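Local coordinates for Rho guanine nucleotide exchange factor 11 (Homo sapiens, PDB 5JHH), which probably activates Rho-family GTPases by promoting exchange of bound GDP for GTP through its RhoGEF (DH) domain, which is followed by a PH domain, at residues A[102-107]-A[111-116]; A[179-184]-A[192-197]; A[242-247]-A[278-283]; A[258-263]-A[356-361]. One frame throughout, in Å; residues are numbered along the deposited sequence.

Contact 1: residues A[102-107]-A[111-116]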
# COMPACT_ATOMS: atom_id res chain seq x y z
N LEU A 102 4.57 8.67 23.68
CA LEU A 102 5.83 9.33 23.38
C LEU A 102 7.04 8.44 23.69
O LEU A 102 8.09 8.61 23.08
CB LEU A 102 5.98 10.66 24.13
CG LEU A 102 4.90 11.70 23.82
CD1 LEU A 102 5.04 12.90 24.77
CD2 LEU A 102 4.97 12.18 22.38
N ALA A 103 6.93 7.54 24.64
CA ALA A 103 8.04 6.70 24.95
C ALA A 103 8.34 5.70 23.80
O ALA A 103 9.45 5.16 23.70
CB ALA A 103 7.81 5.98 26.27
N ARG A 104 7.37 5.49 22.92
CA ARG A 104 7.63 4.65 21.72
C ARG A 104 7.86 5.43 20.44
O ARG A 104 8.58 4.99 19.55
CB ARG A 104 6.51 3.65 21.51
CG ARG A 104 6.82 2.49 20.54
CD ARG A 104 8.28 2.52 20.03
NE ARG A 104 9.12 1.68 20.78
CZ ARG A 104 10.43 1.70 20.83
NH1 ARG A 104 11.20 2.59 20.23
NH2 ARG A 104 10.96 0.78 21.57
N PHE A 105 7.26 6.59 20.31
CA PHE A 105 7.18 7.21 19.01
C PHE A 105 7.83 8.53 18.90
O PHE A 105 7.76 9.16 17.84
CB PHE A 105 5.70 7.40 18.62
CG PHE A 105 4.94 6.14 18.54
CD1 PHE A 105 5.36 5.12 17.70
CD2 PHE A 105 3.74 5.98 19.23
CE1 PHE A 105 4.65 3.92 17.64
CE2 PHE A 105 3.01 4.81 19.12
CZ PHE A 105 3.49 3.77 18.33
N ASP A 106 8.47 8.99 19.97
CA ASP A 106 9.12 10.30 19.98
C ASP A 106 10.61 10.19 20.35
O ASP A 106 11.03 9.23 21.00
CB ASP A 106 8.41 11.20 20.98
CG ASP A 106 8.76 12.69 20.83
OD1 ASP A 106 8.93 13.20 19.69
OD2 ASP A 106 8.85 13.36 21.87
N GLY A 107 11.37 11.21 19.94
CA GLY A 107 12.76 11.38 20.24
C GLY A 107 13.56 10.13 19.91
O GLY A 107 13.37 9.56 18.86
N GLU A 111 13.65 7.27 16.67
CA GLU A 111 14.80 6.97 15.82
C GLU A 111 15.01 5.45 15.79
O GLU A 111 15.21 4.87 14.72
CB GLU A 111 16.07 7.67 16.33
CG GLU A 111 16.01 9.20 16.33
CD GLU A 111 15.90 9.76 14.94
OE1 GLU A 111 16.52 9.18 14.01
OE2 GLU A 111 15.19 10.73 14.75
N GLU A 112 15.00 4.84 16.97
CA GLU A 112 15.21 3.40 17.11
C GLU A 112 14.15 2.60 16.34
O GLU A 112 14.51 1.73 15.54
CB GLU A 112 15.22 3.01 18.58
CG GLU A 112 15.34 1.53 18.83
CD GLU A 112 15.32 1.14 20.32
OE1 GLU A 112 14.58 1.76 21.13
OE2 GLU A 112 16.04 0.18 20.69
N LEU A 113 12.87 2.96 16.50
CA LEU A 113 11.77 2.22 15.88
C LEU A 113 11.83 2.32 14.37
O LEU A 113 11.71 1.30 13.68
CB LEU A 113 10.42 2.72 16.35
CG LEU A 113 9.20 2.17 15.61
CD1 LEU A 113 9.06 0.65 15.54
CD2 LEU A 113 7.97 2.70 16.29
N GLN A 114 12.09 3.51 13.85
CA GLN A 114 12.12 3.64 12.40
C GLN A 114 13.32 2.97 11.80
O GLN A 114 13.20 2.43 10.72
CB GLN A 114 11.94 5.07 11.90
CG GLN A 114 13.08 6.02 12.09
CD GLN A 114 12.66 7.51 11.94
OE1 GLN A 114 11.49 7.85 11.78
NE2 GLN A 114 13.68 8.40 11.93
N GLN A 115 14.44 2.91 12.51
CA GLN A 115 15.61 2.29 11.95
C GLN A 115 15.33 0.82 11.87
O GLN A 115 15.63 0.18 10.91
CB GLN A 115 16.86 2.37 12.84
CG GLN A 115 17.48 3.69 13.09
CD GLN A 115 18.66 3.55 14.07
OE1 GLN A 115 18.48 3.41 15.30
NE2 GLN A 115 19.84 3.56 13.54
N VAL A 116 14.92 0.25 12.99
CA VAL A 116 14.70 -1.17 13.09
C VAL A 116 13.59 -1.60 12.15
O VAL A 116 13.78 -2.50 11.38
CB VAL A 116 14.42 -1.56 14.53
CG1 VAL A 116 14.10 -3.03 14.63
CG2 VAL A 116 15.67 -1.27 15.39
O HOH W 1 13.18 -0.00 22.49
O HOH W 2 13.29 11.34 16.54

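Contact 2: residues A[179-184]-A[192-197]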
# COMPACT_ATOMS: atom_id res chain seq x y z
N SER A 179 -8.08 8.26 16.65
CA SER A 179 -9.28 7.89 17.37
C SER A 179 -9.22 8.11 18.91
O SER A 179 -10.22 8.47 19.53
CB SER A 179 -9.63 6.46 17.04
OG SER A 179 -10.45 5.96 18.08
N ILE A 180 -8.07 7.90 19.53
CA ILE A 180 -7.93 8.23 20.95
C ILE A 180 -8.06 9.74 21.18
O ILE A 180 -8.69 10.19 22.16
CB ILE A 180 -6.59 7.79 21.49
CG1 ILE A 180 -6.52 6.26 21.54
CG2 ILE A 180 -6.33 8.32 22.89
CD1 ILE A 180 -5.11 5.74 21.63
N ILE A 181 -7.39 10.49 20.31
CA ILE A 181 -7.34 11.93 20.37
C ILE A 181 -8.77 12.50 20.32
O ILE A 181 -9.17 13.28 21.17
CB ILE A 181 -6.53 12.44 19.17
CG1 ILE A 181 -5.05 12.24 19.45
CG2 ILE A 181 -6.90 13.89 18.82
CD1 ILE A 181 -4.18 12.42 18.24
N LYS A 182 -9.50 12.07 19.30
CA LYS A 182 -10.92 12.28 19.16
C LYS A 182 -11.71 12.11 20.44
O LYS A 182 -12.68 12.81 20.64
CB LYS A 182 -11.48 11.29 18.12
CG LYS A 182 -13.00 11.27 18.00
CD LYS A 182 -13.47 10.65 16.68
CE LYS A 182 -14.94 10.93 16.41
NZ LYS A 182 -15.59 9.81 15.68
N HIS A 183 -11.36 11.14 21.27
CA HIS A 183 -12.11 10.96 22.51
C HIS A 183 -11.38 11.49 23.74
O HIS A 183 -11.68 11.10 24.85
CB HIS A 183 -12.51 9.52 22.68
CG HIS A 183 -13.42 9.04 21.60
ND1 HIS A 183 -13.22 7.86 20.92
CD2 HIS A 183 -14.52 9.62 21.06
CE1 HIS A 183 -14.17 7.72 20.01
NE2 HIS A 183 -14.97 8.78 20.07
N THR A 184 -10.46 12.42 23.53
CA THR A 184 -9.71 13.02 24.64
C THR A 184 -10.13 14.49 24.80
O THR A 184 -10.30 15.22 23.81
CB THR A 184 -8.19 12.93 24.33
OG1 THR A 184 -7.81 11.56 24.22
CG2 THR A 184 -7.33 13.59 25.42
N GLU A 192 -2.49 17.50 23.37
CA GLU A 192 -1.38 18.07 22.60
C GLU A 192 -0.25 17.04 22.35
O GLU A 192 0.33 16.99 21.25
CB GLU A 192 -0.84 19.26 23.40
CG GLU A 192 0.07 20.22 22.66
CD GLU A 192 0.46 21.47 23.50
OE1 GLU A 192 0.80 21.33 24.71
OE2 GLU A 192 0.44 22.59 22.97
N LYS A 193 0.07 16.28 23.38
CA LYS A 193 1.17 15.30 23.38
C LYS A 193 0.82 14.04 22.53
O LYS A 193 1.65 13.52 21.82
CB LYS A 193 1.53 14.91 24.82
CG LYS A 193 2.50 15.88 25.51
CD LYS A 193 2.31 15.87 27.01
CE LYS A 193 3.10 14.78 27.69
NZ LYS A 193 2.31 14.24 28.83
N LEU A 194 -0.42 13.61 22.60
CA LEU A 194 -0.99 12.68 21.67
C LEU A 194 -0.94 13.17 20.23
O LEU A 194 -0.65 12.37 19.34
CB LEU A 194 -2.44 12.40 22.04
CG LEU A 194 -2.61 11.48 23.24
CD1 LEU A 194 -4.07 11.27 23.57
CD2 LEU A 194 -1.96 10.15 22.97
N CYS A 195 -1.18 14.45 19.99
CA CYS A 195 -1.13 14.92 18.61
C CYS A 195 0.30 14.85 18.13
O CYS A 195 0.58 14.59 16.95
CB CYS A 195 -1.67 16.36 18.49
SG CYS A 195 -3.49 16.42 18.70
N ARG A 196 1.21 15.11 19.06
CA ARG A 196 2.61 15.10 18.72
C ARG A 196 3.02 13.66 18.35
O ARG A 196 3.64 13.43 17.32
CB ARG A 196 3.41 15.66 19.92
CG ARG A 196 4.90 15.37 19.94
CD ARG A 196 5.58 16.13 18.84
NE ARG A 196 7.03 16.09 18.96
CZ ARG A 196 7.87 16.56 18.04
NH1 ARG A 196 7.41 17.14 16.93
NH2 ARG A 196 9.17 16.44 18.23
N ALA A 197 2.60 12.70 19.17
CA ALA A 197 2.86 11.29 18.90
C ALA A 197 2.28 10.82 17.56
O ALA A 197 2.94 10.11 16.78
CB ALA A 197 2.32 10.43 20.05

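Contact 3: residues A[242-247]-A[278-283]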
# COMPACT_ATOMS: atom_id res chain seq x y z
N ALA A 242 26.12 11.07 -27.76
CA ALA A 242 27.31 10.25 -27.57
C ALA A 242 27.83 10.23 -26.13
O ALA A 242 28.45 9.24 -25.71
CB ALA A 242 28.41 10.71 -28.52
N GLU A 243 27.59 11.30 -25.38
CA GLU A 243 28.09 11.38 -24.01
C GLU A 243 27.41 10.36 -23.07
O GLU A 243 27.91 10.10 -21.97
CB GLU A 243 27.95 12.80 -23.46
CG GLU A 243 26.58 13.12 -22.89
CD GLU A 243 26.39 14.59 -22.61
OE1 GLU A 243 26.03 15.33 -23.56
OE2 GLU A 243 26.56 15.01 -21.44
N PHE A 244 26.28 9.79 -23.50
CA PHE A 244 25.60 8.75 -22.72
C PHE A 244 25.84 7.34 -23.24
O PHE A 244 24.98 6.48 -23.11
CB PHE A 244 24.08 9.01 -22.69
CG PHE A 244 23.70 10.35 -22.11
CD1 PHE A 244 24.00 10.65 -20.79
CD2 PHE A 244 23.03 11.30 -22.89
CE1 PHE A 244 23.66 11.88 -20.25
CE2 PHE A 244 22.68 12.53 -22.37
CZ PHE A 244 23.00 12.82 -21.05
N LYS A 245 27.01 7.09 -23.82
CA LYS A 245 27.38 5.75 -24.28
C LYS A 245 27.74 4.85 -23.10
O LYS A 245 27.58 3.62 -23.17
CB LYS A 245 28.53 5.82 -25.30
CG LYS A 245 29.83 6.47 -24.83
CD LYS A 245 30.69 6.86 -26.04
CE LYS A 245 32.00 7.55 -25.66
NZ LYS A 245 33.04 6.57 -25.21
N SER A 246 28.22 5.45 -22.01
CA SER A 246 28.58 4.72 -20.81
C SER A 246 27.63 5.07 -19.64
O SER A 246 27.98 4.93 -18.46
CB SER A 246 30.03 5.04 -20.44
OG SER A 246 30.13 6.43 -20.20
N LEU A 247 26.42 5.51 -19.99
CA LEU A 247 25.37 5.76 -18.99
C LEU A 247 25.23 4.64 -17.97
O LEU A 247 24.92 3.49 -18.34
CB LEU A 247 24.01 5.95 -19.67
CG LEU A 247 22.85 6.12 -18.68
CD1 LEU A 247 23.06 7.34 -17.80
CD2 LEU A 247 21.50 6.17 -19.36
N GLU A 278 16.76 11.64 -11.49
CA GLU A 278 16.82 12.94 -10.86
C GLU A 278 17.21 14.04 -11.86
O GLU A 278 16.69 15.17 -11.83
CB GLU A 278 17.87 12.90 -9.78
CG GLU A 278 17.33 12.36 -8.49
CD GLU A 278 18.35 12.54 -7.37
OE1 GLU A 278 19.57 12.38 -7.65
OE2 GLU A 278 17.90 12.83 -6.23
N ASP A 279 18.11 13.68 -12.76
CA ASP A 279 18.73 14.68 -13.62
C ASP A 279 18.40 14.45 -15.09
O ASP A 279 18.54 15.36 -15.89
CB ASP A 279 20.24 14.65 -13.38
CG ASP A 279 20.83 13.23 -13.51
OD1 ASP A 279 20.10 12.22 -13.66
OD2 ASP A 279 22.06 13.11 -13.48
N LEU A 280 17.93 13.24 -15.42
CA LEU A 280 17.70 12.80 -16.80
C LEU A 280 16.37 12.09 -16.95
O LEU A 280 15.95 11.38 -16.06
CB LEU A 280 18.78 11.80 -17.26
CG LEU A 280 20.22 12.28 -17.05
CD1 LEU A 280 21.22 11.18 -17.31
CD2 LEU A 280 20.48 13.51 -17.92
N LEU A 281 15.74 12.27 -18.11
CA LEU A 281 14.70 11.39 -18.63
C LEU A 281 15.30 10.46 -19.67
O LEU A 281 15.94 10.93 -20.60
CB LEU A 281 13.62 12.22 -19.29
CG LEU A 281 12.38 11.46 -19.78
CD1 LEU A 281 11.59 10.99 -18.57
CD2 LEU A 281 11.50 12.33 -20.69
N VAL A 282 15.14 9.14 -19.52
CA VAL A 282 15.81 8.20 -20.43
C VAL A 282 14.77 7.33 -21.12
O VAL A 282 13.87 6.77 -20.48
CB VAL A 282 16.99 7.37 -19.81
CG1 VAL A 282 17.46 7.91 -18.48
CG2 VAL A 282 16.68 5.91 -19.70
N LEU A 283 14.87 7.28 -22.45
CA LEU A 283 13.90 6.61 -23.30
C LEU A 283 14.47 5.28 -23.78
O LEU A 283 15.53 5.23 -24.42
CB LEU A 283 13.53 7.49 -24.48
CG LEU A 283 13.16 8.93 -24.15
CD1 LEU A 283 13.10 9.77 -25.41
CD2 LEU A 283 11.83 8.98 -23.43

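Contact 4: residues A[258-263]-A[356-361]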
# COMPACT_ATOMS: atom_id res chain seq x y z
N GLY A 258 7.80 3.96 -16.30
CA GLY A 258 6.55 3.67 -16.91
C GLY A 258 6.61 3.59 -18.42
O GLY A 258 7.53 4.10 -19.06
N PRO A 259 5.63 2.92 -19.00
CA PRO A 259 5.51 2.85 -20.42
C PRO A 259 4.89 4.16 -20.96
O PRO A 259 4.04 4.75 -20.32
CB PRO A 259 4.56 1.66 -20.63
CG PRO A 259 3.68 1.69 -19.41
CD PRO A 259 4.56 2.17 -18.30
N LEU A 260 5.40 4.60 -22.10
CA LEU A 260 4.90 5.78 -22.81
C LEU A 260 5.02 5.50 -24.31
O LEU A 260 5.93 4.80 -24.76
CB LEU A 260 5.75 7.01 -22.46
CG LEU A 260 5.55 7.56 -21.04
CD1 LEU A 260 6.55 8.66 -20.75
CD2 LEU A 260 4.13 8.07 -20.82
N THR A 261 4.10 6.05 -25.09
CA THR A 261 4.21 5.92 -26.53
C THR A 261 4.74 7.23 -27.10
O THR A 261 4.20 8.29 -26.82
CB THR A 261 2.86 5.52 -27.16
OG1 THR A 261 2.41 4.31 -26.55
CG2 THR A 261 3.02 5.27 -28.64
N TRP A 262 5.81 7.15 -27.86
CA TRP A 262 6.42 8.30 -28.53
C TRP A 262 5.90 8.56 -29.96
O TRP A 262 6.18 7.81 -30.89
CB TRP A 262 7.91 8.01 -28.63
CG TRP A 262 8.76 9.14 -28.98
CD1 TRP A 262 8.39 10.43 -29.27
CD2 TRP A 262 10.18 9.07 -29.11
NE1 TRP A 262 9.53 11.17 -29.56
CE2 TRP A 262 10.63 10.34 -29.48
CE3 TRP A 262 11.11 8.04 -28.98
CZ2 TRP A 262 11.98 10.63 -29.65
CZ3 TRP A 262 12.45 8.32 -29.16
CH2 TRP A 262 12.88 9.60 -29.49
N ARG A 263 5.19 9.68 -30.12
CA ARG A 263 4.73 10.18 -31.44
C ARG A 263 5.88 10.93 -32.12
O ARG A 263 6.04 12.14 -31.96
CB ARG A 263 3.54 11.12 -31.25
CG ARG A 263 2.27 10.69 -31.94
CD ARG A 263 1.20 10.23 -30.97
NE ARG A 263 0.52 11.34 -30.30
CZ ARG A 263 -0.70 11.29 -29.78
NH1 ARG A 263 -1.42 10.18 -29.85
NH2 ARG A 263 -1.22 12.35 -29.15
N ASN A 356 -1.50 12.90 -15.95
CA ASN A 356 -1.37 13.75 -14.79
C ASN A 356 -0.18 13.37 -13.89
O ASN A 356 0.57 14.22 -13.47
CB ASN A 356 -2.65 13.78 -13.96
CG ASN A 356 -3.86 14.25 -14.75
OD1 ASN A 356 -5.00 13.99 -14.35
ND2 ASN A 356 -3.64 14.95 -15.85
N THR A 357 -0.02 12.09 -13.59
CA THR A 357 1.08 11.67 -12.74
C THR A 357 2.42 11.98 -13.37
O THR A 357 3.28 12.57 -12.76
CB THR A 357 1.02 10.16 -12.47
OG1 THR A 357 -0.18 9.89 -11.76
CG2 THR A 357 2.22 9.71 -11.66
N TRP A 358 2.61 11.50 -14.58
CA TRP A 358 3.82 11.77 -15.31
C TRP A 358 4.18 13.29 -15.39
O TRP A 358 5.35 13.66 -15.22
CB TRP A 358 3.67 11.22 -16.71
CG TRP A 358 4.17 9.85 -16.87
CD1 TRP A 358 3.43 8.73 -17.06
CD2 TRP A 358 5.53 9.45 -16.92
NE1 TRP A 358 4.26 7.64 -17.22
CE2 TRP A 358 5.55 8.06 -17.10
CE3 TRP A 358 6.74 10.14 -16.79
CZ2 TRP A 358 6.71 7.34 -17.19
CZ3 TRP A 358 7.89 9.43 -16.87
CH2 TRP A 358 7.88 8.04 -17.06
N MET A 359 3.18 14.14 -15.61
CA MET A 359 3.42 15.57 -15.68
C MET A 359 3.76 16.18 -14.33
O MET A 359 4.66 17.01 -14.23
CB MET A 359 2.23 16.28 -16.27
CG MET A 359 2.36 16.46 -17.77
SD MET A 359 2.03 18.14 -18.36
CE MET A 359 0.66 18.65 -17.34
N GLU A 360 3.01 15.82 -13.30
CA GLU A 360 3.25 16.34 -11.98
C GLU A 360 4.70 16.03 -11.63
O GLU A 360 5.44 16.90 -11.20
CB GLU A 360 2.31 15.68 -11.00
CG GLU A 360 2.14 16.40 -9.68
CD GLU A 360 1.06 15.72 -8.82
OE1 GLU A 360 0.04 16.39 -8.52
OE2 GLU A 360 1.20 14.52 -8.47
N LEU A 361 5.15 14.81 -11.90
CA LEU A 361 6.45 14.43 -11.47
C LEU A 361 7.51 15.04 -12.36
O LEU A 361 8.56 15.44 -11.88
CB LEU A 361 6.60 12.92 -11.39
CG LEU A 361 5.70 12.24 -10.33
CD1 LEU A 361 5.58 10.76 -10.65
CD2 LEU A 361 6.26 12.45 -8.93

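Contact 1: residues A[102-107]-A[111-116]
R104 and E112 pair across the corner between two consecutive helices, 98-105 and 107-121, of the all-helical RhoGEF (DH) domain. The chain leaves the first helix at D106, and the next helix follows almost at once, so polar groups and apolar branches of the two segments face each other over a short break.

The ionic part is a long salt bridge, R104 NH1 to E112 OE1 at 3.6 Å. The two side chains cross at about a right angle, with guanidinium and carboxylate planes 61° apart; even so, OE1 lies at the guanidinium edge, in its plane. A water adds a second link: it accepts from R104 NH2 and donates to E112 OE1 at 2.6 Å, so one carboxylate oxygen serves both arms of the arginine. R104 reaches across with CG anti to the backbone N (chi1 -164°) and a chain bent at the next two torsions.

Apolar packing lies beneath. L113 CD2 rests against both R104 CD and the edge of the F105 ring, near its plane, 3.8 Å from F105 CE1, while R104 CB sits over the centre of one face of that ring. I76 and W80 of helix 70-89 add further contacts here.

The remaining bonds converge on G107 O. A second water joins the main chain to the glutamate, donating to both G107 O and E111 OE2. The same carbonyl takes a helical i to i+4 bond, E111 N to G107 O, 3.2 Å long, lying in the carbonyl plane.

Contact 2: residues A[179-184]-A[192-197]
I181 and L194 lie alongside each other, their side chains running opposite ways, where two successive DH-domain helices, 165-182 and 189-227, pack side by side close to the turn that joins them. Their flanks meet at I181 CG1 and L194 CB, 3.7 Å apart, and this pair forms the centre of a mainly apolar interface without hydrogen bonds between the segments.

Around it the other side chains are set at different angles. I180 meets the leucine almost crosswise: its CG1 lies beside the backbone N (chi1 -69°), which leaves the branch methyl CG2 anti to that nitrogen and facing the leucine, where I180 CG2 touches L194 CD1 at 3.8 Å. T184 approaches the same methyl obliquely, with OG1 also 3.8 Å from L194 CD1. The leucine methyl rests against both, which lie on one side of it. The hydroxyl bonds within its own segment, T184 OG1 donating to I180 O at 2.6 Å from above the carbonyl plane, 45° out of it. The bond satisfies the buried hydroxyl and limits the rotation of the T184 side chain.

L194 has a further set of neighbours on helix 98-105, where S98 and M101 touch it, while V26 of helix 18-54 touches I180. The leucine thus lies where several helices of the bundle converge. C195, one position along, borders the interface, its SG 4.1 Å from I181 CD1. The end of the I181 chain also meets the backbone of the second helix, with I181 CD1 3.7 Å from L194 O.

Contact 3: residues A[242-247]-A[278-283]
F244 and L280 meet head-on and make the closest packing between the loop leading to strand 254-263 and the start of strand 280-287. The two methyls of the leucine are spread along the outer end of the ring: L280 CD1 is 3.9 Å from F244 CE1, and L280 CD2 is 4.1 Å from F244 CZ. CD1 meets the ring obliquely. With CG anti to the carbonyl carbon (chi1 -58°), F244 directs its ring toward the strand, and E243 CG from its own segment lies over the centre of one ring face, 3.8 Å above the plane. V313 and K315 of strand 313-315 also touch both F244 and L280, so the buried ring has neighbours from that strand as well.

Packing becomes looser farther along. L247 reaches the same leucine methyl with its CD1, 4.3 Å from L280 CD1, and its other branch, L247 CD2, comes only within 4.5 Å of V282 CG1. These are van der Waals contacts at the long end of the range, and L293 adds a further neighbour to L247.

The solvent side is polar. K245 and S246 are exposed at the turn of the loop, where K245 N bonds to A242 O, and E278 is exposed just before the strand. Next to it, the partly exposed D279 forms a salt bridge with R252.

Within the strand, L280 and V282 face the loop, V282 also touching L277, while L281 and L283 do not reach it and pack on strand 269-277. Such a buried apolar seam, fastening a preceding loop onto the curved antiparallel sheet, belongs here to the PH-domain fold.

Contact 4: residues A[258-263]-A[356-361]
L260 of the strand lies over one face of the W358 indole, which reaches out from the helix to meet it. Its CD1 makes a CH-pi contact with the six-membered ring of W358, 3.8 Å from the centroid and only 10° off the normal. The other methyl serves the five-membered ring: L260 CD2 is 3.6 Å from W358 NE1. The forked end of the leucine is thus shared between the two rings. L260 has CG anti to the carbonyl carbon (chi1 -72°), which projects the fork at the indole; W358 has an unusual first torsion (chi1 -92°), away from the common staggered values, that brings its ring flat against the leucine.

G258 lies at the edge of the indole. Its backbone N and CA are both 3.7 Å from W358 CZ2, the nitrogen near the ring plane, so main chain meets the aromatic rim directly.

H256, from the same strand, meets the W358 ring edge-to-face, while V274 of strand 269-277 and F331 of strand 330-335 touch both L260 and W358. Segment 356-361 runs at 101° to segment 258-263, and by these contacts the C-terminal helix 352-368 is fastened against strand 254-263, as in the PH fold, where this helix caps one open end of the barrel-like sheet.

Contacts 1 and 2 belong to the helical RhoGEF domain, contacts 3 and 4 to the PH domain, and within each domain the two contacts touch each other. Contact 1 is the most polar, partly exposed and carrying a salt bridge and waters, while contact 2, about 17 Å away between centres, is buried and hydrophobic; L102 of contact 1 packs on the helix of contact 2 at A197. Contacts 3 and 4 are buried, both reach the same sheet, and L283 and W262 meet between them. Contact 3 joins a loop to a strand through aliphatic and phenyl packing, and contact 4 a helix to a strand through an indole face. The two domains' contacts do not touch.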